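Local coordinates for protein ATP-citrate lyase beta-subunit (Chlorobium limicola, PDB 6HXJ) that probably forms part of ATP-citrate lyase, which uses ATP and CoA to convert citrate into acetyl-CoA and oxaloacetate, releasing ADP and phosphate, at residues 4-9 against 92-97; 11-16 against 204-209; 107-112 against 138-143; 118-123 against 170-175; 260-265 against 305-310. All blocks are in the same frame, centred on the assembly; numbering follows the deposited sequence.

Contact 1. Residues 4-9 against 92-97; sequences ILEGPA and QVIIAE
G7 and I94 bring the backbones closest, with 7.5 Å between their CA atoms, where the first turn of helix 6-15 passes the short strand 93-96. The junction is small, burying 129 Å² over both sides, and I94 supplies the largest single share of it. With CG1 swung anti to the backbone N (chi1 178°), the longer branch of I94 carries its methyl up to the helix, and CD1 ends 4.3 Å from G7 CA. Backbone rather than side chain is what CD1 meets there. The shorter branch serves a second neighbour: I94 CG2 lies 4.5 Å from E6 OE1, a loose approach with no polar bond.

At the other end of the contact, L5 and Q92 lean across one another. Q92 runs out straight beyond CG, and its carbonyl oxygen OE1 comes 4.2 Å from L5 CD1, a methyl against an oxygen. L5 is also the N-cap residue of the helix, and its carbonyl O accepts the first-turn bond from A9 N at 3.1 Å. The contact thus falls exactly where the helix begins.

Strand 93-96 is the middle of a three-stranded antiparallel sheet, flanked by 23-25 and 50-51. H52 touches L5, Q92 and I94 and helps fill the junction, while the side chain of E6 also rests on K50. No hydrogen bond or salt bridge joins the two segments; the contact is loose, mostly apolar packing, only partly buried, between the helix start and this small sheet.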
# COMPACT_ATOMS: atom_id res chain seq x y z
N ILE A 4 54.38 33.79 9.35
CA ILE A 4 53.40 34.22 10.32
C ILE A 4 53.92 35.38 11.12
O ILE A 4 55.14 35.52 11.30
CB ILE A 4 52.94 33.05 11.22
CG1 ILE A 4 54.10 32.54 12.10
CG2 ILE A 4 52.33 31.94 10.37
CD1 ILE A 4 53.71 31.64 13.19
N LEU A 5 53.00 36.20 11.62
CA LEU A 5 53.33 37.39 12.40
C LEU A 5 54.01 37.13 13.72
O LEU A 5 53.94 36.02 14.27
CB LEU A 5 52.10 38.28 12.61
CG LEU A 5 51.62 39.02 11.35
CD1 LEU A 5 50.30 39.70 11.57
CD2 LEU A 5 52.62 40.05 10.87
N GLU A 6 54.68 38.17 14.22
CA GLU A 6 55.43 38.15 15.47
C GLU A 6 54.59 37.63 16.62
O GLU A 6 55.03 36.71 17.29
CB GLU A 6 55.96 39.54 15.82
CG GLU A 6 57.07 40.03 14.91
CD GLU A 6 57.55 41.42 15.27
OE1 GLU A 6 57.93 41.63 16.45
OE2 GLU A 6 57.58 42.29 14.37
N GLY A 7 53.40 38.20 16.83
CA GLY A 7 52.50 37.79 17.90
C GLY A 7 52.25 36.29 17.93
O GLY A 7 52.67 35.61 18.86
N PRO A 8 51.64 35.77 16.85
CA PRO A 8 51.37 34.33 16.73
C PRO A 8 52.57 33.45 17.04
O PRO A 8 52.46 32.50 17.81
CB PRO A 8 50.99 34.19 15.26
CG PRO A 8 50.38 35.47 14.91
CD PRO A 8 51.09 36.51 15.69
N ALA A 9 53.72 33.78 16.44
CA ALA A 9 54.96 33.06 16.65
C ALA A 9 55.24 32.99 18.14
O ALA A 9 55.42 31.90 18.69
CB ALA A 9 56.08 33.76 15.93
N GLN A 92 47.34 47.20 12.87
CA GLN A 92 47.70 46.48 14.08
C GLN A 92 49.09 46.87 14.52
O GLN A 92 49.98 47.07 13.70
CB GLN A 92 47.64 44.98 13.81
CG GLN A 92 47.10 44.15 14.97
CD GLN A 92 47.03 42.68 14.60
OE1 GLN A 92 47.68 42.22 13.65
NE2 GLN A 92 46.25 41.93 15.35
N VAL A 93 49.28 46.97 15.84
CA VAL A 93 50.54 47.37 16.46
C VAL A 93 50.84 46.46 17.65
O VAL A 93 49.93 46.12 18.42
CB VAL A 93 50.50 48.88 16.85
CG1 VAL A 93 51.56 49.26 17.89
CG2 VAL A 93 50.63 49.78 15.63
N ILE A 94 52.11 46.07 17.79
CA ILE A 94 52.60 45.24 18.87
C ILE A 94 53.50 46.06 19.79
O ILE A 94 54.23 46.94 19.33
CB ILE A 94 53.29 43.94 18.37
CG1 ILE A 94 53.85 43.11 19.53
CG2 ILE A 94 54.34 44.20 17.28
CD1 ILE A 94 53.51 41.62 19.51
N ILE A 95 53.40 45.81 21.09
CA ILE A 95 54.19 46.49 22.09
C ILE A 95 54.77 45.42 22.99
O ILE A 95 54.01 44.71 23.64
CB ILE A 95 53.29 47.49 22.89
CG1 ILE A 95 52.66 48.58 21.98
CG2 ILE A 95 54.03 48.16 24.05
CD1 ILE A 95 51.20 48.49 21.91
N ALA A 96 56.11 45.31 23.03
CA ALA A 96 56.79 44.34 23.89
C ALA A 96 57.86 45.04 24.73
O ALA A 96 58.44 46.03 24.28
CB ALA A 96 57.42 43.23 23.05
N GLU A 97 58.16 44.52 25.94
CA GLU A 97 59.17 45.08 26.85
C GLU A 97 60.62 44.90 26.33
O GLU A 97 60.99 43.79 25.91
CB GLU A 97 59.03 44.50 28.27
CG GLU A 97 59.08 42.98 28.35
CD GLU A 97 58.86 42.32 29.70
OE1 GLU A 97 58.52 43.03 30.68
OE2 GLU A 97 59.01 41.08 29.78

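Contact 2. Residues 11-16 against 204-209; sequences KLFNKW and LDAVMN
L12 and F13 of helix 6-15 pack on A206 and M208 of strand 200-210, a helix laid across a strand of the antiparallel sheet in the ATP-grasp domain. The short axes of 11-15 and 206-209 run almost perpendicular, at 91°, with a closest approach of 10.9 Å, so the helix crosses the strand rather than following it.

The tight part is wholly buried and apolar. F13 sends its ring between the two inward residues of the strand: CE2 stands 3.4 Å from A206 CB, while CE1 is 4.2 Å from M208 SD. The sulfur approaches obliquely, 5.2 Å from the ring centroid, M208 SD lying 53° off the ring normal, a Met-aromatic contact that is neither over the face nor at the edge. M208 is stretched out along its whole length, which lets SD slide past the phenyl group and brings the terminal methyl on to L12. I187 and I189 of the neighbouring strand 184-195 also touch the F13 side chain.

On the outer side of the helix, by contrast, N14 and K15 are exposed and meet nothing of the strand, and salt bridges appear: K15 NZ with D220 and E182, K11 NZ with D222. Back in the core, the methionine methyl ends against L12, M208 CE lying 3.8 Å from L12 CD1, where the two side chains cross at about a right angle.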
# COMPACT_ATOMS: atom_id res chain seq x y z
N LYS A 11 53.19 33.35 20.63
CA LYS A 11 52.19 32.52 21.28
C LYS A 11 52.61 31.05 21.29
O LYS A 11 52.49 30.39 22.32
CB LYS A 11 50.82 32.72 20.60
CG LYS A 11 49.77 31.71 21.03
CD LYS A 11 48.36 32.17 20.73
CE LYS A 11 47.46 30.99 20.41
NZ LYS A 11 46.04 31.27 20.77
N LEU A 12 53.15 30.55 20.15
CA LEU A 12 53.60 29.16 20.02
C LEU A 12 54.85 28.94 20.80
O LEU A 12 55.06 27.85 21.31
CB LEU A 12 53.84 28.81 18.57
CG LEU A 12 52.66 29.14 17.66
CD1 LEU A 12 52.76 28.36 16.39
CD2 LEU A 12 51.33 28.84 18.35
N PHE A 13 55.69 29.95 20.89
CA PHE A 13 56.89 29.85 21.69
C PHE A 13 56.44 29.65 23.11
O PHE A 13 56.83 28.66 23.72
CB PHE A 13 57.69 31.13 21.60
CG PHE A 13 58.49 31.25 20.34
CD1 PHE A 13 58.43 30.25 19.38
CD2 PHE A 13 59.30 32.34 20.12
CE1 PHE A 13 59.17 30.36 18.20
CE2 PHE A 13 60.05 32.45 18.96
CZ PHE A 13 59.98 31.46 18.00
N ASN A 14 55.56 30.53 23.59
CA ASN A 14 54.96 30.49 24.91
C ASN A 14 54.42 29.11 25.20
O ASN A 14 54.76 28.52 26.22
CB ASN A 14 53.84 31.49 24.95
CG ASN A 14 53.88 32.37 26.13
OD1 ASN A 14 54.92 32.94 26.48
ND2 ASN A 14 52.78 32.38 26.85
N LYS A 15 53.62 28.58 24.27
CA LYS A 15 53.04 27.25 24.37
C LYS A 15 54.09 26.16 24.67
O LYS A 15 53.87 25.32 25.53
CB LYS A 15 52.30 26.95 23.06
CG LYS A 15 51.81 25.53 22.93
CD LYS A 15 50.72 25.44 21.90
CE LYS A 15 50.68 24.06 21.32
NZ LYS A 15 49.64 23.94 20.27
N TRP A 16 55.23 26.19 23.98
CA TRP A 16 56.27 25.19 24.17
C TRP A 16 57.35 25.66 25.15
O TRP A 16 58.46 25.12 25.16
CB TRP A 16 56.85 24.73 22.81
CG TRP A 16 55.81 24.04 21.99
CD1 TRP A 16 54.93 24.63 21.12
CD2 TRP A 16 55.39 22.68 22.13
NE1 TRP A 16 54.04 23.69 20.65
CE2 TRP A 16 54.28 22.49 21.28
CE3 TRP A 16 55.84 21.60 22.91
CZ2 TRP A 16 53.61 21.27 21.20
CZ3 TRP A 16 55.17 20.40 22.83
CH2 TRP A 16 54.07 20.24 21.98
N LEU A 204 64.09 37.69 21.27
CA LEU A 204 63.73 39.05 20.88
C LEU A 204 63.07 39.14 19.49
O LEU A 204 61.97 39.71 19.41
CB LEU A 204 64.92 39.99 21.02
CG LEU A 204 64.87 40.99 22.17
CD1 LEU A 204 64.53 40.33 23.51
CD2 LEU A 204 66.16 41.76 22.26
N ASP A 205 63.69 38.58 18.42
CA ASP A 205 63.13 38.61 17.05
C ASP A 205 62.77 37.22 16.61
O ASP A 205 63.65 36.39 16.36
CB ASP A 205 64.08 39.26 16.03
CG ASP A 205 64.35 40.75 16.22
OD1 ASP A 205 63.37 41.53 16.35
OD2 ASP A 205 65.54 41.15 16.17
N ALA A 206 61.46 36.96 16.49
CA ALA A 206 60.94 35.65 16.12
C ALA A 206 60.41 35.59 14.69
O ALA A 206 59.33 36.13 14.40
CB ALA A 206 59.84 35.25 17.10
N VAL A 207 61.16 34.89 13.81
CA VAL A 207 60.80 34.68 12.40
C VAL A 207 60.30 33.22 12.22
O VAL A 207 61.12 32.31 12.13
CB VAL A 207 61.96 35.02 11.42
CG1 VAL A 207 61.48 34.99 9.97
CG2 VAL A 207 62.58 36.38 11.73
N MET A 208 58.99 32.99 12.16
CA MET A 208 58.46 31.63 12.05
C MET A 208 57.67 31.37 10.78
O MET A 208 56.72 32.07 10.47
CB MET A 208 57.60 31.31 13.27
CG MET A 208 57.31 29.89 13.45
SD MET A 208 56.50 29.76 15.04
CE MET A 208 56.34 27.93 15.19
N ASN A 209 58.02 30.29 10.08
CA ASN A 209 57.28 29.80 8.91
C ASN A 209 56.63 28.47 9.25
O ASN A 209 57.34 27.55 9.67
CB ASN A 209 58.16 29.66 7.68
CG ASN A 209 58.82 30.95 7.29
OD1 ASN A 209 58.21 31.81 6.64
ND2 ASN A 209 60.05 31.14 7.73

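Contact 3. Residues 107-112 against 138-143; sequences VSIIGN and IQIELD
The amides of N112 and Q139 pair through their oxygen and nitrogen atoms, neither lying on the face of the other, their planes 36° apart. Each gives and takes one bond, closing a ring of two. N112 ND2 donates to Q139 OE1 at 2.8 Å, and Q139 NE2 returns a bond to N112 OD1 at 3.0 Å, its N-H...O angle 151°. Both donors sit in the partner's carbonyl plane, on a lone pair, though each acceptor is tilted out of the donor's own amide plane.

Strands 104-112 and 136-141 are not sheet neighbours, since 115-121 runs between them, so the side chains must bridge 9.2 Å from N112 CA to Q139 CA. Q139 does so by bending at chi2 (72°). Its NE2 also bonds weakly to E141 OE2, and N112 OD1 takes a second bond from D114 N, so each amide has a further partner, a weak one for Q139. Replacing N112 with an alanine would probably leave both polar ends of the Q139 amide without their mate across the strand, and D114 N without its side-chain acceptor.

An apolar bridge runs over the same strand: I109 CD1 and I140 CD1 touch methyl to methyl at 3.8 Å, and helix 163-181 packs on I109. A basic side chain from another protein's chain bonds N112 O. Paired amides carry no net charge, so this tie over the intervening strand is polar and neutral; it sets their relative orientation, and the bond from D114 N probably decides which way round.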
# COMPACT_ATOMS: atom_id res chain seq x y z
N VAL A 107 69.78 31.36 17.07
CA VAL A 107 69.16 30.03 17.03
C VAL A 107 68.23 30.00 15.83
O VAL A 107 67.46 30.93 15.64
CB VAL A 107 68.37 29.59 18.29
CG1 VAL A 107 67.69 28.24 18.05
CG2 VAL A 107 69.23 29.55 19.55
N SER A 108 68.28 28.95 15.05
CA SER A 108 67.38 28.72 13.95
C SER A 108 67.31 27.25 13.68
O SER A 108 68.32 26.54 13.76
CB SER A 108 67.80 29.46 12.68
OG SER A 108 68.95 28.88 12.08
N ILE A 109 66.10 26.79 13.37
CA ILE A 109 65.79 25.41 12.99
C ILE A 109 65.08 25.46 11.62
O ILE A 109 64.02 26.07 11.51
CB ILE A 109 65.08 24.62 14.12
CG1 ILE A 109 64.75 23.20 13.69
CG2 ILE A 109 63.85 25.32 14.69
CD1 ILE A 109 64.95 22.17 14.77
N ILE A 110 65.77 24.98 10.58
CA ILE A 110 65.31 25.04 9.19
C ILE A 110 65.11 23.64 8.68
O ILE A 110 66.06 22.84 8.72
CB ILE A 110 66.26 25.91 8.31
CG1 ILE A 110 67.72 25.36 8.37
CG2 ILE A 110 66.18 27.37 8.76
CD1 ILE A 110 68.92 26.27 7.98
N GLY A 111 63.88 23.32 8.29
CA GLY A 111 63.53 21.99 7.81
C GLY A 111 64.17 21.63 6.49
O GLY A 111 64.51 22.52 5.70
N ASN A 112 64.37 20.33 6.26
CA ASN A 112 64.97 19.77 5.04
C ASN A 112 64.37 18.38 4.76
O ASN A 112 63.65 17.86 5.61
CB ASN A 112 66.51 19.71 5.14
CG ASN A 112 67.04 19.01 6.36
OD1 ASN A 112 66.70 17.86 6.65
ND2 ASN A 112 67.87 19.71 7.11
N ILE A 138 73.78 21.19 13.59
CA ILE A 138 73.54 19.75 13.68
C ILE A 138 72.30 19.40 12.87
O ILE A 138 71.38 20.21 12.79
CB ILE A 138 73.52 19.09 15.08
CG1 ILE A 138 72.35 19.59 15.95
CG2 ILE A 138 74.85 19.22 15.78
CD1 ILE A 138 71.41 18.49 16.34
N GLN A 139 72.26 18.20 12.29
CA GLN A 139 71.12 17.74 11.53
C GLN A 139 70.26 16.83 12.40
O GLN A 139 70.74 15.81 12.90
CB GLN A 139 71.58 17.04 10.25
CG GLN A 139 70.53 16.17 9.55
CD GLN A 139 69.47 16.96 8.88
OE1 GLN A 139 69.70 18.08 8.43
NE2 GLN A 139 68.30 16.39 8.78
N ILE A 140 69.00 17.23 12.62
CA ILE A 140 68.03 16.47 13.38
C ILE A 140 67.29 15.59 12.41
O ILE A 140 66.52 16.09 11.60
CB ILE A 140 67.09 17.37 14.22
CG1 ILE A 140 67.88 18.15 15.27
CG2 ILE A 140 65.98 16.55 14.89
CD1 ILE A 140 67.51 19.49 15.36
N GLU A 141 67.55 14.28 12.45
CA GLU A 141 66.86 13.32 11.60
C GLU A 141 65.42 13.23 12.05
O GLU A 141 65.14 13.35 13.24
CB GLU A 141 67.53 11.96 11.62
CG GLU A 141 68.72 11.89 10.67
CD GLU A 141 68.43 12.19 9.21
OE1 GLU A 141 67.61 11.46 8.60
OE2 GLU A 141 69.02 13.16 8.68
N LEU A 142 64.51 13.14 11.07
CA LEU A 142 63.06 13.10 11.28
C LEU A 142 62.65 12.04 12.31
O LEU A 142 63.01 10.86 12.17
CB LEU A 142 62.37 12.90 9.92
CG LEU A 142 60.86 13.06 9.86
CD1 LEU A 142 60.44 14.51 9.91
CD2 LEU A 142 60.35 12.45 8.62
N ASP A 143 61.97 12.51 13.39
CA ASP A 143 61.49 11.72 14.54
C ASP A 143 62.62 11.08 15.39
O ASP A 143 62.34 10.23 16.23
CB ASP A 143 60.43 10.66 14.11
CG ASP A 143 59.21 11.21 13.39
OD1 ASP A 143 58.67 12.25 13.84
OD2 ASP A 143 58.76 10.58 12.40

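Contact 4. Residues 118-123 against 170-175; sequences LLISKH and KICSRL
L118 and C172 meet where strand 115-121 packs on helix 163-181, a helix-on-sheet packing of the ATP-grasp domain. The pair is the nearest in backbone terms, CA to CA 8.3 Å, and the short axes approach to 11.0 Å while running roughly antiparallel, at 150°.

Apolar contacts do all the work across the interface. L118, whose chi1 of -180° points CG away from the backbone N, extends from the sheet and divides its methyls between two residues one helical turn apart: CD2 reaches C172 SG at 3.8 Å, and CD1 reaches L175 CD2 at 4.0 Å. The leucines meet obliquely, branch against branch. C172 SG is shared, since I120 CD1 also reaches it, at 4.1 Å, from two residues further along the strand. The sulfur thus touches both an isoleucine and a leucine methyl, and all four residues are buried. Helix 148-158 fills in beside them, with L151 on L118 and L154 on I120, and the sheet strand 104-112 adds V107 and I109 against L175.

No hydrogen bond crosses between the two segments. Within the first, at the turn beyond the strand, H123 N makes a weak bond to S121 OG.

Charged groups lie outside the packed core. K122 NZ forms a salt bridge with E161, and R174 NH1 bonds G17 O, so both point their charge at other parts of the chain.

On the helix side away from the strand, S173 OG donates to K170 O at 2.7 Å, tilted 17° from the carbonyl plane, and that same oxygen also accepts R174 N at 3.2 Å.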
# COMPACT_ATOMS: atom_id res chain seq x y z
N LEU A 118 69.57 22.42 13.05
CA LEU A 118 69.62 23.41 14.10
C LEU A 118 70.94 24.13 14.01
O LEU A 118 71.98 23.51 14.13
CB LEU A 118 69.42 22.74 15.46
CG LEU A 118 69.43 23.63 16.70
CD1 LEU A 118 68.26 24.62 16.74
CD2 LEU A 118 69.42 22.80 17.94
N LEU A 119 70.89 25.43 13.74
CA LEU A 119 72.08 26.27 13.64
C LEU A 119 72.15 27.09 14.91
O LEU A 119 71.14 27.66 15.34
CB LEU A 119 72.04 27.17 12.38
CG LEU A 119 72.54 26.54 11.06
CD1 LEU A 119 71.58 25.52 10.53
CD2 LEU A 119 72.74 27.58 10.00
N ILE A 120 73.32 27.09 15.56
CA ILE A 120 73.53 27.83 16.81
C ILE A 120 74.77 28.73 16.73
O ILE A 120 75.80 28.34 16.21
CB ILE A 120 73.53 26.87 18.04
CG1 ILE A 120 73.35 27.66 19.36
CG2 ILE A 120 74.76 25.93 18.09
CD1 ILE A 120 73.02 26.82 20.50
N SER A 121 74.67 29.94 17.28
CA SER A 121 75.81 30.84 17.33
C SER A 121 75.83 31.62 18.63
O SER A 121 74.78 31.97 19.16
CB SER A 121 75.81 31.81 16.15
OG SER A 121 77.09 32.42 16.02
N LYS A 122 77.03 31.91 19.12
CA LYS A 122 77.22 32.71 20.33
C LYS A 122 77.21 34.20 19.95
O LYS A 122 76.96 35.04 20.81
CB LYS A 122 78.54 32.33 21.01
CG LYS A 122 78.47 32.31 22.53
CD LYS A 122 79.78 31.83 23.15
CE LYS A 122 79.83 32.11 24.63
NZ LYS A 122 81.21 32.05 25.16
N HIS A 123 77.48 34.49 18.66
CA HIS A 123 77.51 35.82 18.07
C HIS A 123 76.16 36.18 17.48
O HIS A 123 75.99 36.14 16.26
CB HIS A 123 78.60 35.92 17.00
CG HIS A 123 79.98 35.82 17.56
ND1 HIS A 123 80.50 36.80 18.38
CD2 HIS A 123 80.90 34.84 17.40
CE1 HIS A 123 81.72 36.39 18.69
NE2 HIS A 123 82.00 35.22 18.12
N LYS A 170 68.58 23.21 26.79
CA LYS A 170 67.18 23.05 27.18
C LYS A 170 66.26 23.85 26.26
O LYS A 170 65.26 23.31 25.78
CB LYS A 170 66.95 23.42 28.65
CG LYS A 170 67.10 22.23 29.59
CD LYS A 170 66.62 22.56 31.00
CE LYS A 170 67.07 21.55 32.01
NZ LYS A 170 66.59 21.87 33.38
N ILE A 171 66.62 25.13 25.98
CA ILE A 171 65.86 26.02 25.09
C ILE A 171 65.74 25.36 23.74
O ILE A 171 64.64 25.27 23.22
CB ILE A 171 66.51 27.43 24.96
CG1 ILE A 171 66.36 28.25 26.26
CG2 ILE A 171 65.97 28.21 23.73
CD1 ILE A 171 67.53 29.10 26.56
N CYS A 172 66.87 24.88 23.20
CA CYS A 172 66.89 24.22 21.91
C CYS A 172 65.92 23.10 21.82
O CYS A 172 65.19 23.05 20.85
CB CYS A 172 68.29 23.77 21.55
SG CYS A 172 69.32 25.13 20.95
N SER A 173 65.86 22.25 22.82
CA SER A 173 64.92 21.14 22.82
C SER A 173 63.48 21.62 22.68
O SER A 173 62.72 21.09 21.88
CB SER A 173 65.12 20.27 24.05
OG SER A 173 64.62 20.75 25.28
N ARG A 174 63.14 22.67 23.43
CA ARG A 174 61.82 23.26 23.38
C ARG A 174 61.56 23.77 21.97
O ARG A 174 60.51 23.48 21.42
CB ARG A 174 61.71 24.41 24.39
CG ARG A 174 62.25 24.11 25.79
CD ARG A 174 61.20 23.81 26.83
NE ARG A 174 61.81 23.67 28.16
CZ ARG A 174 61.69 24.55 29.16
NH1 ARG A 174 60.96 25.64 29.01
NH2 ARG A 174 62.29 24.32 30.32
N LEU A 175 62.54 24.44 21.37
CA LEU A 175 62.44 24.91 20.01
C LEU A 175 62.21 23.72 19.10
O LEU A 175 61.34 23.77 18.25
CB LEU A 175 63.73 25.58 19.62
CG LEU A 175 63.70 26.41 18.32
CD1 LEU A 175 62.86 27.67 18.48
CD2 LEU A 175 65.11 26.80 17.89

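Contact 5. Residues 260-265 against 305-310; sequences EIALLT and ETICRL
In the mixed, largely parallel sheet of the citrate-binding domain, the crossover from strand 287-292 to 315-318 runs through helix 297-309, and this contact seats its last turn on the strand between them. I307 carries most of the contact from the helix side, its two branches serving different strand residues. CG2 packs on A262 CB at 3.8 Å. A chi1 of -70° sets CG1 opposite the carbonyl carbon, and its terminal methyl CD1 meets L264 CD1 at 3.6 Å. The same I307 CD1 lies 3.6 Å from L263 O, an oxygen that accepts a hydrogen bond from N287 ND2.

Cutting I307 back to an alanine would probably open a gap beneath the helix and cost A262 and L264 the methyls they meet from this side. On the outer side of the helix, R309 NH2 and E305 OE1 form a salt bridge at 3.2 Å, one turn apart.

Around this core, I307 also packs on F253 of strand 250-255 and on N287 and A289 of 287-292, while L264 reaches I335 of helix 328-344, so strand 261-266 has both helices resting on side chains it presents.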
# COMPACT_ATOMS: atom_id res chain seq x y z
N GLU A 260 51.13 45.73 -20.29
CA GLU A 260 50.27 45.73 -21.47
C GLU A 260 49.69 44.34 -21.79
O GLU A 260 48.67 44.26 -22.47
CB GLU A 260 51.02 46.29 -22.70
CG GLU A 260 52.00 47.43 -22.44
CD GLU A 260 51.46 48.68 -21.78
OE1 GLU A 260 51.87 48.97 -20.63
OE2 GLU A 260 50.61 49.37 -22.40
N ILE A 261 50.34 43.26 -21.32
CA ILE A 261 49.87 41.91 -21.65
C ILE A 261 49.23 41.21 -20.43
O ILE A 261 49.91 40.86 -19.45
CB ILE A 261 50.98 41.05 -22.33
CG1 ILE A 261 51.58 41.76 -23.55
CG2 ILE A 261 50.44 39.69 -22.75
CD1 ILE A 261 53.01 42.19 -23.36
N ALA A 262 47.93 40.93 -20.54
CA ALA A 262 47.15 40.25 -19.49
C ALA A 262 47.02 38.73 -19.67
O ALA A 262 46.57 38.25 -20.71
CB ALA A 262 45.78 40.90 -19.36
N LEU A 263 47.42 37.99 -18.66
CA LEU A 263 47.37 36.54 -18.70
C LEU A 263 46.10 35.98 -18.05
O LEU A 263 45.76 36.40 -16.94
CB LEU A 263 48.62 35.91 -18.03
CG LEU A 263 50.00 36.44 -18.40
CD1 LEU A 263 51.05 35.91 -17.44
CD2 LEU A 263 50.34 36.13 -19.86
N LEU A 264 45.44 35.03 -18.72
CA LEU A 264 44.28 34.27 -18.26
C LEU A 264 44.61 32.80 -18.63
O LEU A 264 44.01 32.18 -19.51
CB LEU A 264 42.97 34.78 -18.92
CG LEU A 264 41.64 34.01 -18.64
CD1 LEU A 264 41.37 33.81 -17.16
CD2 LEU A 264 40.47 34.69 -19.31
N THR A 265 45.62 32.28 -17.96
CA THR A 265 46.16 30.96 -18.28
C THR A 265 45.77 29.85 -17.28
O THR A 265 45.58 30.07 -16.07
CB THR A 265 47.68 31.09 -18.49
OG1 THR A 265 48.23 31.69 -17.32
CG2 THR A 265 48.03 31.97 -19.71
N GLU A 305 36.44 38.29 -15.74
CA GLU A 305 35.90 39.62 -15.51
C GLU A 305 36.93 40.56 -14.88
O GLU A 305 37.15 41.65 -15.41
CB GLU A 305 34.59 39.54 -14.71
CG GLU A 305 33.44 39.18 -15.63
CD GLU A 305 32.07 38.98 -15.00
OE1 GLU A 305 31.76 39.67 -14.00
OE2 GLU A 305 31.29 38.16 -15.55
N THR A 306 37.63 40.09 -13.83
CA THR A 306 38.70 40.81 -13.12
C THR A 306 39.83 41.23 -14.09
O THR A 306 40.29 42.38 -14.04
CB THR A 306 39.25 39.91 -11.98
OG1 THR A 306 38.18 39.39 -11.19
CG2 THR A 306 40.26 40.60 -11.09
N ILE A 307 40.27 40.29 -14.96
CA ILE A 307 41.36 40.48 -15.93
C ILE A 307 40.99 41.55 -16.97
O ILE A 307 41.83 42.37 -17.33
CB ILE A 307 41.79 39.12 -16.53
CG1 ILE A 307 42.52 38.31 -15.44
CG2 ILE A 307 42.73 39.28 -17.75
CD1 ILE A 307 42.42 36.89 -15.57
N CYS A 308 39.73 41.57 -17.39
CA CYS A 308 39.20 42.53 -18.36
C CYS A 308 39.11 43.95 -17.77
O CYS A 308 39.31 44.93 -18.49
CB CYS A 308 37.85 42.05 -18.89
SG CYS A 308 37.88 40.40 -19.67
N ARG A 309 38.81 44.04 -16.45
CA ARG A 309 38.70 45.30 -15.71
C ARG A 309 40.07 46.03 -15.59
O ARG A 309 40.09 47.23 -15.37
CB ARG A 309 38.07 45.08 -14.32
CG ARG A 309 36.56 44.82 -14.32
CD ARG A 309 36.07 44.33 -12.96
NE ARG A 309 34.84 43.51 -13.05
CZ ARG A 309 34.43 42.65 -12.12
NH1 ARG A 309 35.12 42.47 -11.01
NH2 ARG A 309 33.31 41.96 -12.30
N LEU A 310 41.21 45.31 -15.79
CA LEU A 310 42.60 45.82 -15.71
C LEU A 310 42.92 47.03 -16.63
O LEU A 310 42.50 47.04 -17.80
CB LEU A 310 43.63 44.69 -15.93
CG LEU A 310 43.77 43.66 -14.81
CD1 LEU A 310 44.50 42.44 -15.30
CD2 LEU A 310 44.51 44.22 -13.62

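Contacts 1 to 4 occupy the ATP-grasp part, while contact 5 stands apart in the citrate-binding part, its centre 37 to 48 Å from theirs. Contacts 1 and 2 share helix 6-15, with centres 10 Å apart, and I4 N probably bonds M208 O at 3.1 Å. Contacts 3 and 4 interlock through the sheet, with centres 11 Å apart: L118 N approaches I138 O at 2.9 Å and L119 N approaches S108 O at 2.8 Å, both probable hydrogen bonds. Contacts 2 and 4 touch where W16 O meets R174 CB at 3.4 Å. Contact 5 is the one placed near a ligand, the L264 side chain lying about 11 Å from a bound citrate, too far for direct binding.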